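CheQ (Campylobacter jejuni subsp. jejuni, PDB 6A51) probably acts as a regulator of transcription of the core chemotaxis operon cheVAW, together with its partner regulator CheP. Local coordinates at residues K128-F133 with Q140-E145; I159-T162 with C166-Y169. One frame throughout, in Å; residues are numbered along the deposited sequence.

Contact 1. Residues K128-F133 with Q140-E145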
ATOM      1  N   LYS A 128      -5.951   4.699  -2.266  1.00 32.34           N
ATOM      2  CA  LYS A 128      -6.655   5.649  -3.117  1.00 32.29           C
ATOM      3  C   LYS A 128      -8.131   5.710  -2.760  1.00 37.29           C
ATOM      4  O   LYS A 128      -8.698   6.800  -2.635  1.00 44.12           O
ATOM      5  CB  LYS A 128      -6.472   5.275  -4.586  1.00 33.37           C
ATOM      6  CG  LYS A 128      -6.990   6.318  -5.563  1.00 34.56           C
ATOM      7  CD  LYS A 128      -6.992   5.788  -6.990  1.00 42.22           C
ATOM      8  CE  LYS A 128      -7.162   6.905  -8.008  1.00 53.51           C
ATOM      9  NZ  LYS A 128      -8.572   7.395  -8.063  1.00 59.61           N
ATOM     10  N   LYS A 129      -8.771   4.548  -2.572  1.00 26.07           N
ATOM     11  CA  LYS A 129     -10.190   4.561  -2.231  1.00 28.90           C
ATOM     12  C   LYS A 129     -10.415   5.134  -0.843  1.00 33.69           C
ATOM     13  O   LYS A 129     -11.426   5.808  -0.604  1.00 34.79           O
ATOM     14  CB  LYS A 129     -10.795   3.160  -2.330  1.00 23.81           C
ATOM     15  CG  LYS A 129     -10.878   2.672  -3.756  1.00 42.68           C
ATOM     16  CD  LYS A 129     -11.584   1.333  -3.881  1.00 48.38           C
ATOM     17  CE  LYS A 129     -11.578   0.899  -5.347  1.00 58.94           C
ATOM     18  NZ  LYS A 129     -12.429  -0.287  -5.637  1.00 63.53           N
ATOM     19  N   PHE A 130      -9.484   4.906   0.074  1.00 21.07           N
ATOM     20  CA  PHE A 130      -9.651   5.460   1.411  1.00 24.38           C
ATOM     21  C   PHE A 130      -9.601   6.987   1.372  1.00 25.66           C
ATOM     22  O   PHE A 130     -10.445   7.666   1.972  1.00 28.83           O
ATOM     23  CB  PHE A 130      -8.582   4.889   2.321  1.00 18.42           C
ATOM     24  CG  PHE A 130      -8.793   5.180   3.757  1.00 28.08           C
ATOM     25  CD1 PHE A 130      -9.996   4.876   4.370  1.00 25.23           C
ATOM     26  CD2 PHE A 130      -7.770   5.731   4.518  1.00 17.88           C
ATOM     27  CE1 PHE A 130     -10.179   5.122   5.734  1.00 23.90           C
ATOM     28  CE2 PHE A 130      -7.950   5.992   5.871  1.00 29.36           C
ATOM     29  CZ  PHE A 130      -9.158   5.687   6.481  1.00 22.33           C
ATOM     30  N   TYR A 131      -8.634   7.547   0.640  1.00 25.58           N
ATOM     31  CA  TYR A 131      -8.599   8.989   0.401  1.00 27.23           C
ATOM     32  C   TYR A 131      -9.926   9.490  -0.162  1.00 28.50           C
ATOM     33  O   TYR A 131     -10.456  10.516   0.282  1.00 26.01           O
ATOM     34  CB  TYR A 131      -7.465   9.342  -0.564  1.00 24.81           C
ATOM     35  CG  TYR A 131      -6.091   9.583   0.047  1.00 33.80           C
ATOM     36  CD1 TYR A 131      -5.872  10.630   0.932  1.00 35.66           C
ATOM     37  CD2 TYR A 131      -4.996   8.809  -0.326  1.00 39.97           C
ATOM     38  CE1 TYR A 131      -4.614  10.870   1.465  1.00 28.94           C
ATOM     39  CE2 TYR A 131      -3.731   9.048   0.200  1.00 38.32           C
ATOM     40  CZ  TYR A 131      -3.554  10.078   1.092  1.00 34.89           C
ATOM     41  OH  TYR A 131      -2.310  10.323   1.619  1.00 42.00           O
ATOM     42  N   ASP A 132     -10.481   8.772  -1.142  1.00 29.37           N
ATOM     43  CA  ASP A 132     -11.752   9.182  -1.737  1.00 32.37           C
ATOM     44  C   ASP A 132     -12.871   9.164  -0.702  1.00 34.63           C
ATOM     45  O   ASP A 132     -13.677  10.099  -0.623  1.00 40.96           O
ATOM     46  CB  ASP A 132     -12.102   8.266  -2.911  1.00 27.87           C
ATOM     47  CG  ASP A 132     -11.131   8.396  -4.087  1.00 37.89           C
ATOM     48  OD1 ASP A 132     -10.434   9.438  -4.205  1.00 37.55           O
ATOM     49  OD2 ASP A 132     -11.072   7.442  -4.898  1.00 39.64           O
ATOM     50  N   PHE A 133     -12.931   8.097   0.098  1.00 28.15           N
ATOM     51  CA  PHE A 133     -13.872   8.023   1.208  1.00 33.01           C
ATOM     52  C   PHE A 133     -13.714   9.211   2.157  1.00 28.66           C
ATOM     53  O   PHE A 133     -14.703   9.824   2.574  1.00 30.86           O
ATOM     54  CB  PHE A 133     -13.661   6.694   1.932  1.00 27.22           C
ATOM     55  CG  PHE A 133     -14.405   6.560   3.217  1.00 28.81           C
ATOM     56  CD1 PHE A 133     -15.786   6.339   3.219  1.00 30.62           C
ATOM     57  CD2 PHE A 133     -13.716   6.595   4.432  1.00 18.74           C
ATOM     58  CE1 PHE A 133     -16.488   6.172   4.421  1.00 27.38           C
ATOM     59  CE2 PHE A 133     -14.396   6.427   5.648  1.00 24.61           C
ATOM     60  CZ  PHE A 133     -15.789   6.222   5.641  1.00 30.76           C
ATOM     61  N   GLN A 140      -1.970  14.467   0.900  1.00 44.89           N
ATOM     62  CA  GLN A 140      -2.045  14.783   2.312  1.00 38.43           C
ATOM     63  C   GLN A 140      -1.538  13.619   3.150  1.00 45.33           C
ATOM     64  O   GLN A 140      -1.752  12.449   2.820  1.00 44.74           O
ATOM     65  CB  GLN A 140      -3.481  15.124   2.698  1.00 45.54           C
ATOM     66  CG  GLN A 140      -3.738  16.613   2.771  1.00 36.45           C
ATOM     67  CD  GLN A 140      -5.180  16.933   2.584  1.00 49.84           C
ATOM     68  OE1 GLN A 140      -5.773  16.566   1.567  1.00 56.20           O
ATOM     69  NE2 GLN A 140      -5.780  17.610   3.569  1.00 74.50           N
ATOM     70  N   HIS A 141      -0.845  13.947   4.232  1.00 35.36           N
ATOM     71  CA  HIS A 141      -0.440  12.949   5.201  1.00 37.81           C
ATOM     72  C   HIS A 141      -1.570  12.816   6.213  1.00 40.49           C
ATOM     73  O   HIS A 141      -1.809  13.730   7.000  1.00 55.71           O
ATOM     74  CB  HIS A 141       0.878  13.329   5.871  1.00 37.57           C
ATOM     75  CG  HIS A 141       1.545  12.183   6.569  1.00 69.25           C
ATOM     76  ND1 HIS A 141       2.881  11.875   6.395  1.00 67.37           N
ATOM     77  CD2 HIS A 141       1.056  11.259   7.436  1.00 53.97           C
ATOM     78  CE1 HIS A 141       3.185  10.816   7.127  1.00 53.10           C
ATOM     79  NE2 HIS A 141       2.096  10.423   7.767  1.00 49.21           N
ATOM     80  N   ILE A 142      -2.271  11.693   6.179  1.00 37.15           N
ATOM     81  CA  ILE A 142      -3.355  11.413   7.111  1.00 34.78           C
ATOM     82  C   ILE A 142      -2.810  10.580   8.260  1.00 27.59           C
ATOM     83  O   ILE A 142      -1.862   9.812   8.100  1.00 32.62           O
ATOM     84  CB  ILE A 142      -4.530  10.694   6.409  1.00 21.78           C
ATOM     85  CG1 ILE A 142      -4.069   9.357   5.838  1.00 32.26           C
ATOM     86  CG2 ILE A 142      -5.063  11.546   5.262  1.00 20.77           C
ATOM     87  CD1 ILE A 142      -5.158   8.569   5.139  1.00 23.20           C
ATOM     88  N   TYR A 143      -3.402  10.742   9.436  1.00 27.87           N
ATOM     89  CA  TYR A 143      -3.219   9.807  10.532  1.00 22.35           C
ATOM     90  C   TYR A 143      -4.581   9.327  11.007  1.00 35.90           C
ATOM     91  O   TYR A 143      -5.593  10.020  10.846  1.00 26.26           O
ATOM     92  CB  TYR A 143      -2.462  10.414  11.715  1.00 22.02           C
ATOM     93  CG  TYR A 143      -3.144  11.580  12.429  1.00 22.56           C
ATOM     94  CD1 TYR A 143      -2.926  12.893  12.020  1.00 16.25           C
ATOM     95  CD2 TYR A 143      -3.964  11.369  13.531  1.00 25.25           C
ATOM     96  CE1 TYR A 143      -3.507  13.958  12.679  1.00 31.81           C
ATOM     97  CE2 TYR A 143      -4.558  12.434  14.198  1.00 29.69           C
ATOM     98  CZ  TYR A 143      -4.329  13.720  13.764  1.00 38.07           C
ATOM     99  OH  TYR A 143      -4.906  14.779  14.417  1.00 48.55           O
ATOM    100  N   ILE A 144      -4.584   8.131  11.598  1.00 26.30           N
ATOM    101  CA  ILE A 144      -5.780   7.489  12.124  1.00 33.71           C
ATOM    102  C   ILE A 144      -5.537   7.233  13.599  1.00 33.70           C
ATOM    103  O   ILE A 144      -4.507   6.672  13.974  1.00 32.56           O
ATOM    104  CB  ILE A 144      -6.105   6.169  11.397  1.00 31.23           C
ATOM    105  CG1 ILE A 144      -6.263   6.391   9.900  1.00 30.86           C
ATOM    106  CG2 ILE A 144      -7.385   5.543  11.956  1.00 18.08           C
ATOM    107  CD1 ILE A 144      -6.385   5.095   9.106  1.00 21.14           C
ATOM    108  N   GLU A 145      -6.500   7.600  14.427  1.00 33.46           N
ATOM    109  CA  GLU A 145      -6.240   7.631  15.850  1.00 39.97           C
ATOM    110  C   GLU A 145      -7.567   7.494  16.568  1.00 39.38           C
ATOM    111  O   GLU A 145      -8.595   7.950  16.072  1.00 37.74           O
ATOM    112  CB  GLU A 145      -5.566   8.946  16.232  1.00 31.87           C
ATOM    113  CG  GLU A 145      -4.531   8.892  17.288  1.00 43.43           C
ATOM    114  CD  GLU A 145      -3.957  10.278  17.534  1.00 56.84           C
ATOM    115  OE1 GLU A 145      -4.766  11.190  17.841  1.00 55.85           O
ATOM    116  OE2 GLU A 145      -2.718  10.461  17.391  1.00 45.88           O
TER

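Contact 2. Residues I159-T162 with C166-Y169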
ATOM      1  N   ILE A 159     -12.302  14.351  11.140  1.00 26.76           N
ATOM      2  CA  ILE A 159     -13.177  13.399  10.462  1.00 23.31           C
ATOM      3  C   ILE A 159     -13.307  12.156  11.325  1.00 27.83           C
ATOM      4  O   ILE A 159     -12.310  11.503  11.657  1.00 40.01           O
ATOM      5  CB  ILE A 159     -12.645  13.031   9.071  1.00 28.25           C
ATOM      6  CG1 ILE A 159     -12.531  14.252   8.171  1.00 26.31           C
ATOM      7  CG2 ILE A 159     -13.581  12.038   8.403  1.00 27.38           C
ATOM      8  CD1 ILE A 159     -11.625  14.022   6.980  1.00 25.32           C
ATOM      9  N   LYS A 160     -14.532  11.802  11.673  1.00 24.26           N
ATOM     10  CA  LYS A 160     -14.784  10.655  12.534  1.00 25.56           C
ATOM     11  C   LYS A 160     -15.449   9.559  11.701  1.00 23.57           C
ATOM     12  O   LYS A 160     -16.524   9.775  11.130  1.00 29.92           O
ATOM     13  CB  LYS A 160     -15.637  11.064  13.741  1.00 16.73           C
ATOM     14  CG  LYS A 160     -15.842   9.920  14.725  1.00 28.20           C
ATOM     15  CD  LYS A 160     -16.291  10.353  16.123  1.00 29.24           C
ATOM     16  CE  LYS A 160     -16.471   9.117  17.016  1.00 37.96           C
ATOM     17  NZ  LYS A 160     -17.159   9.351  18.330  1.00 40.79           N
ATOM     18  N   ILE A 161     -14.801   8.397  11.612  1.00 21.39           N
ATOM     19  CA  ILE A 161     -15.207   7.346  10.684  1.00 25.11           C
ATOM     20  C   ILE A 161     -15.707   6.101  11.382  1.00 23.23           C
ATOM     21  O   ILE A 161     -16.126   5.153  10.704  1.00 36.13           O
ATOM     22  CB  ILE A 161     -14.058   6.981   9.735  1.00 35.42           C
ATOM     23  CG1 ILE A 161     -12.882   6.432  10.549  1.00 25.26           C
ATOM     24  CG2 ILE A 161     -13.650   8.197   8.909  1.00 21.91           C
ATOM     25  CD1 ILE A 161     -11.667   6.138   9.683  1.00 25.16           C
ATOM     26  N   THR A 162     -15.692   6.076  12.710  1.00 26.16           N
ATOM     27  CA  THR A 162     -15.974   4.901  13.527  1.00 24.58           C
ATOM     28  C   THR A 162     -16.443   5.420  14.872  1.00 32.65           C
ATOM     29  O   THR A 162     -16.162   6.566  15.230  1.00 28.56           O
ATOM     30  CB  THR A 162     -14.722   4.026  13.655  1.00 26.93           C
ATOM     31  OG1 THR A 162     -14.660   3.137  12.536  1.00 34.30           O
ATOM     32  CG2 THR A 162     -14.653   3.251  14.967  1.00 39.81           C
ATOM     33  N   CYS A 166     -10.793   8.455  14.576  1.00 27.43           N
ATOM     34  CA  CYS A 166     -10.767   9.743  13.908  1.00 26.34           C
ATOM     35  C   CYS A 166      -9.630   9.767  12.898  1.00 33.72           C
ATOM     36  O   CYS A 166      -8.676   8.981  12.978  1.00 28.11           O
ATOM     37  CB  CYS A 166     -10.587  10.887  14.920  1.00 23.11           C
ATOM     38  SG  CYS A 166     -12.112  11.314  15.775  1.00 64.75           S
ATOM     39  N   VAL A 167      -9.716  10.708  11.959  1.00 27.00           N
ATOM     40  CA  VAL A 167      -8.654  10.932  10.987  1.00 26.14           C
ATOM     41  C   VAL A 167      -8.276  12.405  10.985  1.00 30.72           C
ATOM     42  O   VAL A 167      -9.153  13.277  10.914  1.00 37.40           O
ATOM     43  CB  VAL A 167      -9.067  10.485   9.575  1.00 23.75           C
ATOM     44  CG1 VAL A 167      -7.999  10.901   8.544  1.00 21.80           C
ATOM     45  CG2 VAL A 167      -9.271   9.015   9.563  1.00 18.59           C
ATOM     46  N   GLY A 168      -6.972  12.677  11.045  1.00 28.58           N
ATOM     47  CA  GLY A 168      -6.443  14.013  10.893  1.00 25.91           C
ATOM     48  C   GLY A 168      -5.438  14.020   9.756  1.00 33.07           C
ATOM     49  O   GLY A 168      -5.158  12.980   9.155  1.00 33.13           O
ATOM     50  N   TYR A 169      -4.903  15.210   9.466  1.00 41.42           N
ATOM     51  CA  TYR A 169      -3.948  15.362   8.365  1.00 53.76           C
ATOM     52  C   TYR A 169      -2.961  16.475   8.688  1.00 44.76           C
ATOM     53  O   TYR A 169      -3.228  17.344   9.515  1.00 54.38           O
ATOM     54  CB  TYR A 169      -4.646  15.662   7.019  1.00 44.08           C
ATOM     55  CG  TYR A 169      -5.791  16.627   7.192  1.00 52.72           C
ATOM     56  CD1 TYR A 169      -5.557  17.994   7.320  1.00 55.81           C
ATOM     57  CD2 TYR A 169      -7.108  16.165   7.293  1.00 45.58           C
ATOM     58  CE1 TYR A 169      -6.599  18.886   7.523  1.00 62.68           C
ATOM     59  CE2 TYR A 169      -8.166  17.050   7.507  1.00 56.36           C
ATOM     60  CZ  TYR A 169      -7.900  18.409   7.619  1.00 77.04           C
ATOM     61  OH  TYR A 169      -8.933  19.290   7.829  1.00 85.91           O
TER

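Contact 1. Residues K128-F133 with Q140-E145
Tyr-131 and Phe-130, neighbours on helix 127-134, meet strand 142-146 and the residues leading into it in two different ways, Tyr-131 by polar and apolar atoms together and Phe-130 by apolar ones. The phenol of Tyr-131 gives its hydroxyl hydrogen to a backbone carbonyl, OH to Gln-140 O at 2.5 Å. The acceptor lies at the edge of the ring and in its plane, and the approach is nearly along the C=O axis, with an angle of 166° at the oxygen. What carries the hydroxyl there is the first torsion: CG sits beside the backbone N, opposite the carbonyl carbon (chi1 -87°), and the ring reaches across from a CB that does not itself face the strand. Phe-130 instead has CG turned away from its backbone N (chi1 -169°), which keeps the ring on the side of the isoleucines.

Two isoleucines of the strand receive these rings. Ile-142 is divided between them: its CD1 lies 3.9 Å from CE2 of Phe-130, while its CG2 branch is 3.9 Å from CE1 of Tyr-131. Ile-144, two residues further along the same strand, brings CD1 within 3.7 Å of CE2 of Phe-130, the two side chains approaching from opposite directions. Both CD1 methyls come obliquely to the phenyl ring. Phe-94 of helix 88-95 touches both Tyr-131 and Ile-142, and Phe-91 touches Ile-144.

This is helix-on-sheet packing, the axes of 128-133 and 142-145 making 79°. Three of the four residue pairs meet through apolar carbons; the single hydrogen bond, the only polar link across, gives the hydroxyl of buried Tyr-131 a partner and ties the helix to the backbone just before the strand.

Contact 2. Residues I159-T162 with C166-Y169
Ile-161 and Val-167 are brought together by their first torsions. In Ile-161, CG1 stands between the backbone N and the carbonyl carbon (chi1 62°), and the extended branch beyond it carries CD1 toward the neighbouring strand. Val-167 has CG1 opposite its backbone N, which leaves CG2 beside that N, and it is this methyl that meets Ile-161, CG2 to CD1 at 3.7 Å. The two side chains run obliquely to one another. Ile-159 stands on the same face of the sheet as Val-167, with CB of Ile-159 4.4 Å from CB of Val-167.

The backbone beneath is a beta hairpin, antiparallel, between strands 159-160 and 165-169. Ile-159 and Val-167 form its hydrogen-bonded pair. The bond from Val-167 N to Ile-159 O is 2.7 Å long, with 152° at the hydrogen; its companion, Ile-159 N to Val-167 O, is weak at 3.3 Å. Ile-159 O also lies 3.2 Å from CA of Cys-166, a CA-H...O contact.

Lys-160 and Cys-166 make the non-hydrogen-bonded pair, with side chains on the other face. There the aliphatic start of Lys-160 runs past the sulfur, CB and CG each 4.1 Å from SG of Cys-166. That sulfur is joined in a disulfide to Cys-147, which lies just beyond strand 142-146 and ties the hairpin covalently to the chain leaving that strand. On the valine face, Leu-134 of helix 127-134 packs against both Ile-161 and Val-167, and Ile-110 and Leu-113 of helix 109-113 also touch Ile-161.

Contact 1 closes before contact 2 opens along the chain, and their centres lie about 9 Å apart on the same side of the molecule's centre. Both use one antiparallel sheet, ordered 142-146, 165-169, 159-160, so the strand of contact 1 is an outer strand and the long strand of contact 2 the central one. Backbone pairs join them directly: Cys-166 N lies 2.7 Å from Glu-145 O, and Tyr-143 N lies 2.9 Å from Gly-168 O, both probable hydrogen bonds. Phe-130 of contact 1 also touches Ile-161. Helices 127-134, 88-95 and 109-113 all pack on this C-terminal unit, and the Cys-147 to Cys-166 disulfide links the chain after strand 142-146 covalently to the central strand.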